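Local coordinates for 2-hydroxyisobutanoyl-CoA mutase large subunit (PDB 4R3U), which forms, with its small cobalamin-binding partner, the mutase that interconverts 2-hydroxyisobutyryl-CoA and (S)-3-hydroxybutyryl-CoA, at residues A[128-139]-A[147-156]; A[180-188]-A[553-561]. All coordinates share one frame; numbering follows the deposited sequence.

Interaction 1: residues A[128-139]-A[147-156]; sequences DFDMPTLMGYDS and EVGREGVAID. With 5AD (5'-deoxyadenosine), chain G.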
# COMPACT_ATOMS: atom_id res chain seq x y z
N ASP A 128 -3.48 -21.55 13.68
CA ASP A 128 -4.76 -21.25 14.30
C ASP A 128 -5.55 -22.51 14.48
O ASP A 128 -5.61 -23.35 13.58
CB ASP A 128 -5.56 -20.18 13.57
CG ASP A 128 -5.20 -18.81 14.11
OD1 ASP A 128 -4.03 -18.64 14.55
OD2 ASP A 128 -6.07 -17.88 14.02
N PHE A 129 -6.16 -22.65 15.64
CA PHE A 129 -6.89 -23.85 16.07
C PHE A 129 -8.39 -23.66 16.07
O PHE A 129 -8.87 -22.52 16.08
CB PHE A 129 -6.38 -24.29 17.46
CG PHE A 129 -4.88 -24.53 17.47
CD1 PHE A 129 -4.35 -25.78 17.14
CD2 PHE A 129 -3.99 -23.50 17.75
CE1 PHE A 129 -2.97 -25.99 17.08
CE2 PHE A 129 -2.61 -23.70 17.67
CZ PHE A 129 -2.11 -24.95 17.35
N ASP A 130 -9.14 -24.76 15.99
CA ASP A 130 -10.58 -24.69 16.03
C ASP A 130 -11.07 -24.37 17.46
O ASP A 130 -10.29 -24.43 18.42
CB ASP A 130 -11.20 -25.97 15.46
CG ASP A 130 -10.93 -27.25 16.20
OD1 ASP A 130 -10.45 -27.19 17.34
OD2 ASP A 130 -11.29 -28.31 15.68
N MET A 131 -12.36 -24.07 17.59
CA MET A 131 -12.98 -23.76 18.87
C MET A 131 -12.86 -24.86 19.89
O MET A 131 -12.43 -24.54 20.99
CB MET A 131 -14.43 -23.29 18.69
CG MET A 131 -14.57 -21.99 17.92
SD MET A 131 -13.33 -20.73 18.35
CE MET A 131 -13.78 -20.26 19.98
N PRO A 132 -13.15 -26.16 19.58
CA PRO A 132 -12.97 -27.21 20.61
C PRO A 132 -11.57 -27.18 21.25
O PRO A 132 -11.45 -27.12 22.47
CB PRO A 132 -13.25 -28.51 19.85
CG PRO A 132 -14.20 -28.10 18.78
CD PRO A 132 -13.74 -26.73 18.35
N THR A 133 -10.52 -27.13 20.41
CA THR A 133 -9.11 -27.10 20.79
C THR A 133 -8.78 -25.87 21.64
O THR A 133 -8.10 -25.98 22.66
CB THR A 133 -8.23 -27.25 19.53
OG1 THR A 133 -8.61 -28.46 18.87
CG2 THR A 133 -6.74 -27.27 19.82
N LEU A 134 -9.27 -24.69 21.21
CA LEU A 134 -9.08 -23.40 21.89
C LEU A 134 -9.74 -23.41 23.28
O LEU A 134 -9.19 -22.85 24.24
CB LEU A 134 -9.65 -22.26 21.04
CG LEU A 134 -8.84 -21.88 19.77
CD1 LEU A 134 -9.62 -20.87 18.91
CD2 LEU A 134 -7.43 -21.37 20.11
N MET A 135 -10.90 -24.07 23.37
CA MET A 135 -11.74 -24.17 24.56
C MET A 135 -11.42 -25.38 25.46
O MET A 135 -12.04 -25.53 26.51
CB MET A 135 -13.24 -24.10 24.16
CG MET A 135 -13.63 -22.82 23.46
SD MET A 135 -13.02 -21.31 24.24
CE MET A 135 -14.18 -21.03 25.63
N GLY A 136 -10.47 -26.21 25.05
CA GLY A 136 -10.00 -27.36 25.82
C GLY A 136 -10.76 -28.65 25.66
O GLY A 136 -10.62 -29.56 26.49
N TYR A 137 -11.56 -28.77 24.60
CA TYR A 137 -12.38 -29.94 24.33
C TYR A 137 -11.82 -30.82 23.25
O TYR A 137 -11.20 -30.34 22.29
CB TYR A 137 -13.81 -29.54 23.91
CG TYR A 137 -14.59 -28.75 24.93
CD1 TYR A 137 -15.08 -29.35 26.08
CD2 TYR A 137 -14.92 -27.41 24.70
CE1 TYR A 137 -15.83 -28.64 27.01
CE2 TYR A 137 -15.65 -26.68 25.63
CZ TYR A 137 -16.12 -27.30 26.78
OH TYR A 137 -16.87 -26.58 27.69
N ASP A 138 -12.09 -32.13 23.38
CA ASP A 138 -11.75 -33.09 22.34
C ASP A 138 -12.83 -32.94 21.27
O ASP A 138 -13.94 -32.48 21.57
CB ASP A 138 -11.76 -34.51 22.90
CG ASP A 138 -10.59 -34.85 23.77
OD1 ASP A 138 -9.59 -34.09 23.73
OD2 ASP A 138 -10.66 -35.87 24.49
N SER A 139 -12.52 -33.34 20.04
CA SER A 139 -13.43 -33.27 18.89
C SER A 139 -14.81 -33.97 19.05
O SER A 139 -15.77 -33.55 18.41
CB SER A 139 -12.72 -33.76 17.65
OG SER A 139 -11.56 -32.96 17.48
N GLU A 147 -18.28 -27.93 15.12
CA GLU A 147 -17.18 -26.97 15.24
C GLU A 147 -15.80 -27.58 14.98
O GLU A 147 -14.81 -26.84 15.00
CB GLU A 147 -17.21 -26.26 16.61
CG GLU A 147 -18.52 -25.54 16.90
CD GLU A 147 -18.43 -24.22 17.64
OE1 GLU A 147 -19.35 -23.94 18.44
OE2 GLU A 147 -17.48 -23.45 17.38
N VAL A 148 -15.72 -28.90 14.72
CA VAL A 148 -14.42 -29.58 14.50
C VAL A 148 -13.75 -29.16 13.18
O VAL A 148 -14.36 -29.31 12.12
CB VAL A 148 -14.51 -31.13 14.61
CG1 VAL A 148 -13.11 -31.74 14.66
CG2 VAL A 148 -15.32 -31.55 15.83
N GLY A 149 -12.52 -28.64 13.27
CA GLY A 149 -11.69 -28.21 12.15
C GLY A 149 -12.27 -27.11 11.29
O GLY A 149 -11.77 -26.86 10.18
N ARG A 150 -13.33 -26.44 11.79
CA ARG A 150 -14.03 -25.37 11.08
C ARG A 150 -13.28 -24.02 11.04
O ARG A 150 -12.96 -23.54 9.95
CB ARG A 150 -15.45 -25.23 11.65
CG ARG A 150 -16.31 -24.25 10.89
CD ARG A 150 -17.75 -24.21 11.39
NE ARG A 150 -18.49 -25.45 11.19
CZ ARG A 150 -19.02 -25.89 10.05
NH1 ARG A 150 -18.92 -25.16 8.94
NH2 ARG A 150 -19.67 -27.04 10.01
N GLU A 151 -12.97 -23.44 12.22
CA GLU A 151 -12.31 -22.13 12.37
C GLU A 151 -10.77 -22.17 12.51
O GLU A 151 -10.12 -21.13 12.53
CB GLU A 151 -12.95 -21.35 13.54
CG GLU A 151 -14.42 -21.01 13.34
CD GLU A 151 -14.89 -19.83 14.15
OE1 GLU A 151 -15.10 -19.99 15.38
OE2 GLU A 151 -15.03 -18.74 13.57
N GLY A 152 -10.23 -23.39 12.56
CA GLY A 152 -8.82 -23.68 12.68
C GLY A 152 -8.59 -25.18 12.72
O GLY A 152 -9.55 -25.94 12.56
N VAL A 153 -7.34 -25.61 12.91
CA VAL A 153 -7.02 -27.03 12.95
C VAL A 153 -7.52 -27.68 14.26
O VAL A 153 -7.59 -27.01 15.30
CB VAL A 153 -5.51 -27.32 12.66
CG1 VAL A 153 -4.62 -26.95 13.84
CG2 VAL A 153 -5.28 -28.77 12.27
N ALA A 154 -7.86 -28.98 14.21
CA ALA A 154 -8.26 -29.75 15.38
C ALA A 154 -7.03 -30.47 15.93
O ALA A 154 -6.34 -31.18 15.17
CB ALA A 154 -9.32 -30.77 14.98
N ILE A 155 -6.73 -30.25 17.23
CA ILE A 155 -5.66 -30.96 17.91
C ILE A 155 -6.26 -31.56 19.19
O ILE A 155 -6.72 -30.83 20.07
CB ILE A 155 -4.31 -30.20 18.13
CG1 ILE A 155 -3.79 -29.51 16.83
CG2 ILE A 155 -3.22 -31.14 18.76
CD1 ILE A 155 -3.14 -30.41 15.76
N ASP A 156 -6.29 -32.91 19.28
CA ASP A 156 -6.82 -33.61 20.46
C ASP A 156 -5.72 -34.38 21.11
O ASP A 156 -5.69 -34.48 22.33
CB ASP A 156 -7.98 -34.58 20.12
CG ASP A 156 -9.23 -33.93 19.55
OD1 ASP A 156 -9.42 -32.73 19.77
OD2 ASP A 156 -10.00 -34.62 18.88
N1 5AD G . -6.46 -19.44 8.55
C2 5AD G . -5.94 -18.17 8.31
N3 5AD G . -6.37 -17.09 9.11
C4 5AD G . -7.21 -17.32 10.14
N9 5AD G . -7.78 -16.52 11.04
C8 5AD G . -8.47 -17.28 11.89
N7 5AD G . -8.41 -18.54 11.49
C5 5AD G . -7.62 -18.58 10.41
C6 5AD G . -7.23 -19.60 9.63
N6 5AD G . -7.74 -20.78 9.95
C1' 5AD G . -7.50 -15.11 11.37
C2' 5AD G . -7.92 -14.09 10.37
C3' 5AD G . -8.27 -12.91 11.26
C4' 5AD G . -8.06 -13.38 12.70
C5' 5AD G . -9.21 -12.90 13.58
O4' 5AD G . -8.20 -14.77 12.59
O2' 5AD G . -6.78 -13.74 9.57
O3' 5AD G . -7.42 -11.80 10.93
O HOH W 1 -14.01 -24.28 14.80
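Phe129 and Val153 pair their backbones in a single beta bridge: Val153 N donates to Asp128 O (2.9 Å) and Asp130 N to Val153 O. The bridge lies where strand 125-128 of the TIM barrel leaves the sheet and turns into helix 131-135, so the returning loop 147-156 folds back over the strand end and the helix start. Gly152, without a side chain, lets the two backbones close to 3.4 Å between its CA and Phe129 C.

Asp130 is the N-cap of helix 131-135, and its two carboxylate oxygens divide the work. OD1 takes Thr133 N and Thr133 OG1 from opposite faces of its plane; Asp130 OD2 turns its anti lone pair to Gly149 N (2.7 Å, 173°). With CG set between backbone N and carbonyl carbon (chi1 63°), the carboxylate can serve both helix and loop. Thr133 OG1 relays the network, accepting from Ile155 N at 3.1 Å. The Phe129 ring lies beside Val153 and meets Ile155 CG1 at its edge, 3.6 Å from Phe129 CE1. One water bridges Met131 N, Glu147 O and Glu151 N.

At the Asp128 end the contact borders the active site. Asp128 binds the acyl-CoA substrate and is inferred to matter for stereospecificity; its OD1 is held by Thr178. Asp128 OD2 approaches C8 of 5'-deoxyadenosine at 3.3 Å, and the carbonyls of Phe129 and Glu151 both bind N40 of cobalamin. At the far end, Asp156 OD2 receives both Ser139 donors, and Thr509 and Gln505 of helix 501-515 bond to the same oxygen. Ser139 OG meets Asp156 OD2 on the syn side at 2.7 Å, and Ser139 N comes from above the carboxylate plane.

Interaction 2: residues A[180-188]-A[553-561]; sequences NPSAWILLA and MGDIVEKLK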
# COMPACT_ATOMS: atom_id res chain seq x y z
N ASN A 180 -4.32 -20.76 23.70
CA ASN A 180 -4.41 -19.99 24.93
C ASN A 180 -4.68 -20.76 26.24
O ASN A 180 -3.70 -21.18 26.85
CB ASN A 180 -5.26 -18.72 24.72
CG ASN A 180 -4.67 -17.82 23.67
OD1 ASN A 180 -3.71 -17.11 23.93
ND2 ASN A 180 -5.20 -17.85 22.45
N PRO A 181 -5.94 -20.99 26.73
CA PRO A 181 -6.08 -21.72 28.01
C PRO A 181 -5.51 -23.14 28.01
O PRO A 181 -5.16 -23.66 29.08
CB PRO A 181 -7.60 -21.68 28.26
CG PRO A 181 -8.22 -21.42 26.96
CD PRO A 181 -7.26 -20.58 26.20
N SER A 182 -5.41 -23.77 26.83
CA SER A 182 -4.87 -25.13 26.69
C SER A 182 -3.47 -25.09 26.03
O SER A 182 -3.00 -26.11 25.50
CB SER A 182 -5.83 -26.00 25.89
OG SER A 182 -6.11 -25.41 24.63
N ALA A 183 -2.79 -23.92 26.11
CA ALA A 183 -1.45 -23.71 25.58
C ALA A 183 -0.42 -24.67 26.15
O ALA A 183 0.47 -25.11 25.40
CB ALA A 183 -1.00 -22.28 25.81
N TRP A 184 -0.51 -24.98 27.47
CA TRP A 184 0.46 -25.85 28.13
C TRP A 184 0.46 -27.27 27.57
O TRP A 184 1.53 -27.87 27.44
CB TRP A 184 0.35 -25.78 29.66
CG TRP A 184 -0.42 -26.87 30.36
CD1 TRP A 184 0.09 -27.94 31.02
CD2 TRP A 184 -1.85 -26.93 30.54
NE1 TRP A 184 -0.92 -28.68 31.60
CE2 TRP A 184 -2.12 -28.08 31.32
CE3 TRP A 184 -2.93 -26.14 30.10
CZ2 TRP A 184 -3.43 -28.44 31.69
CZ3 TRP A 184 -4.22 -26.52 30.43
CH2 TRP A 184 -4.47 -27.64 31.23
N ILE A 185 -0.73 -27.77 27.19
CA ILE A 185 -0.95 -29.09 26.59
C ILE A 185 -0.27 -29.13 25.21
O ILE A 185 0.46 -30.06 24.91
CB ILE A 185 -2.48 -29.43 26.57
CG1 ILE A 185 -2.99 -29.70 27.99
CG2 ILE A 185 -2.80 -30.60 25.61
CD1 ILE A 185 -4.40 -29.61 28.13
N LEU A 186 -0.47 -28.08 24.40
CA LEU A 186 0.16 -27.99 23.09
C LEU A 186 1.67 -27.83 23.16
O LEU A 186 2.37 -28.42 22.34
CB LEU A 186 -0.51 -26.95 22.20
CG LEU A 186 -1.53 -27.57 21.28
CD1 LEU A 186 -2.79 -27.93 22.01
CD2 LEU A 186 -1.86 -26.68 20.20
N LEU A 187 2.17 -27.11 24.19
CA LEU A 187 3.60 -26.98 24.43
C LEU A 187 4.20 -28.35 24.86
O LEU A 187 5.30 -28.71 24.43
CB LEU A 187 3.91 -25.89 25.47
CG LEU A 187 5.40 -25.66 25.82
CD1 LEU A 187 6.27 -25.35 24.57
CD2 LEU A 187 5.55 -24.64 26.91
N ALA A 188 3.46 -29.12 25.68
CA ALA A 188 3.87 -30.45 26.11
C ALA A 188 3.97 -31.38 24.90
O ALA A 188 4.92 -32.15 24.81
CB ALA A 188 2.87 -31.01 27.11
N MET A 553 -6.25 -33.89 25.09
CA MET A 553 -6.36 -32.59 25.74
C MET A 553 -7.54 -32.61 26.74
O MET A 553 -7.39 -32.13 27.86
CB MET A 553 -6.57 -31.51 24.66
CG MET A 553 -6.79 -30.14 25.24
SD MET A 553 -7.34 -28.98 24.03
CE MET A 553 -5.84 -28.59 23.26
N GLY A 554 -8.67 -33.17 26.29
CA GLY A 554 -9.88 -33.36 27.07
C GLY A 554 -9.65 -34.15 28.34
O GLY A 554 -10.17 -33.76 29.39
N ASP A 555 -8.85 -35.23 28.28
CA ASP A 555 -8.51 -36.05 29.47
C ASP A 555 -7.88 -35.15 30.55
O ASP A 555 -8.33 -35.16 31.70
CB ASP A 555 -7.52 -37.18 29.12
CG ASP A 555 -8.00 -38.31 28.23
OD1 ASP A 555 -9.18 -38.69 28.34
OD2 ASP A 555 -7.17 -38.86 27.48
N ILE A 556 -6.85 -34.36 30.14
CA ILE A 556 -6.06 -33.42 30.94
C ILE A 556 -6.92 -32.28 31.46
O ILE A 556 -6.92 -32.03 32.68
CB ILE A 556 -4.77 -32.95 30.18
CG1 ILE A 556 -3.88 -34.18 29.76
CG2 ILE A 556 -3.95 -31.96 31.01
CD1 ILE A 556 -2.86 -33.91 28.64
N VAL A 557 -7.65 -31.59 30.54
CA VAL A 557 -8.54 -30.45 30.84
C VAL A 557 -9.66 -30.83 31.82
O VAL A 557 -9.85 -30.11 32.82
CB VAL A 557 -9.06 -29.77 29.54
CG1 VAL A 557 -10.33 -28.94 29.79
CG2 VAL A 557 -7.98 -28.92 28.88
N GLU A 558 -10.38 -31.94 31.55
CA GLU A 558 -11.49 -32.40 32.40
C GLU A 558 -11.08 -32.77 33.79
O GLU A 558 -11.76 -32.37 34.74
CB GLU A 558 -12.31 -33.50 31.75
CG GLU A 558 -13.10 -33.03 30.54
CD GLU A 558 -14.00 -31.82 30.75
OE1 GLU A 558 -14.92 -31.90 31.60
OE2 GLU A 558 -13.80 -30.81 30.04
N LYS A 559 -9.95 -33.50 33.92
CA LYS A 559 -9.40 -33.92 35.21
C LYS A 559 -9.16 -32.69 36.12
O LYS A 559 -9.53 -32.71 37.29
CB LYS A 559 -8.10 -34.72 34.99
CG LYS A 559 -7.58 -35.40 36.23
CD LYS A 559 -8.44 -36.60 36.59
CE LYS A 559 -8.01 -37.29 37.85
NZ LYS A 559 -8.83 -38.50 38.11
N LEU A 560 -8.56 -31.61 35.55
CA LEU A 560 -8.25 -30.38 36.28
C LEU A 560 -9.46 -29.51 36.65
O LEU A 560 -9.39 -28.79 37.65
CB LEU A 560 -7.10 -29.58 35.65
CG LEU A 560 -5.74 -30.30 35.52
CD1 LEU A 560 -4.69 -29.38 34.92
CD2 LEU A 560 -5.23 -30.83 36.88
N LYS A 561 -10.58 -29.64 35.88
CA LYS A 561 -11.85 -28.94 36.17
C LYS A 561 -12.44 -29.42 37.53
O LYS A 561 -13.07 -28.63 38.23
CB LYS A 561 -12.87 -29.18 35.06
CG LYS A 561 -12.73 -28.24 33.88
CD LYS A 561 -13.70 -28.65 32.79
CE LYS A 561 -13.68 -27.70 31.62
NZ LYS A 561 -14.44 -28.24 30.47
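Ile185 and Met553 meet at about a right angle where helices 183-188 and 553-561 pack, a buried helix-helix contact across 10.6 Å between the segment axes with their N-to-C directions 140° apart. The interface is apolar. One bump is Ile185 CD1, which enters a hollow bounded by Met553 CG (3.8 Å), Ile556 CG2 and Val557 CG2, the last two each at 3.7 Å. Met553, Ile556 and Val557, spaced i, i+3, i+4, share one helical face, and the three together receive the isoleucine tip.

Met553 fills the reciprocal hollow. Its chain runs extended through chi2 and bends at chi3 (-80°), which carries Met553 CE between Leu186 CD1, at 3.4 Å, and Ser182 OG. That hydroxyl has its polar partner in Thr133 O, so it meets the methyl group only by packing. On the other flank the indole of Trp184 slides past Ile556 in the opposite direction: Trp184 CZ2 lies 3.6 Å from Ile556 CG2 and equally far from Leu560 CD1. Ile185 CG1 of the same helix lies 3.7 Å above the centre of one indole face of Trp184.

Around this pair, helices 226-243 and 540-549 pack on Trp184, helix 518-532 meets Ile556 and Leu560, and helix 183-196 follows strand 175-178 of the barrel.

Both contacts are buried, their centres 13 Å apart, but they differ in chemistry. Interaction 1, beside the cofactors at the end of a barrel strand, is largely polar, with backbone bonds, a helix cap and carboxylates holding a loop; interaction 2 lies away from the ligands, between a barrel helix and a C-terminal helix, and depends on aliphatic, methionine and indole packing. They join directly: Thr133 O and Ser182 OG, at 2.9 Å, form a probable hydrogen bond, as do Asp138 OD1 and Gly554 N. Phe129 CZ also packs on Leu186 CD2. Segment 128-139 thus touches both segments of interaction 2.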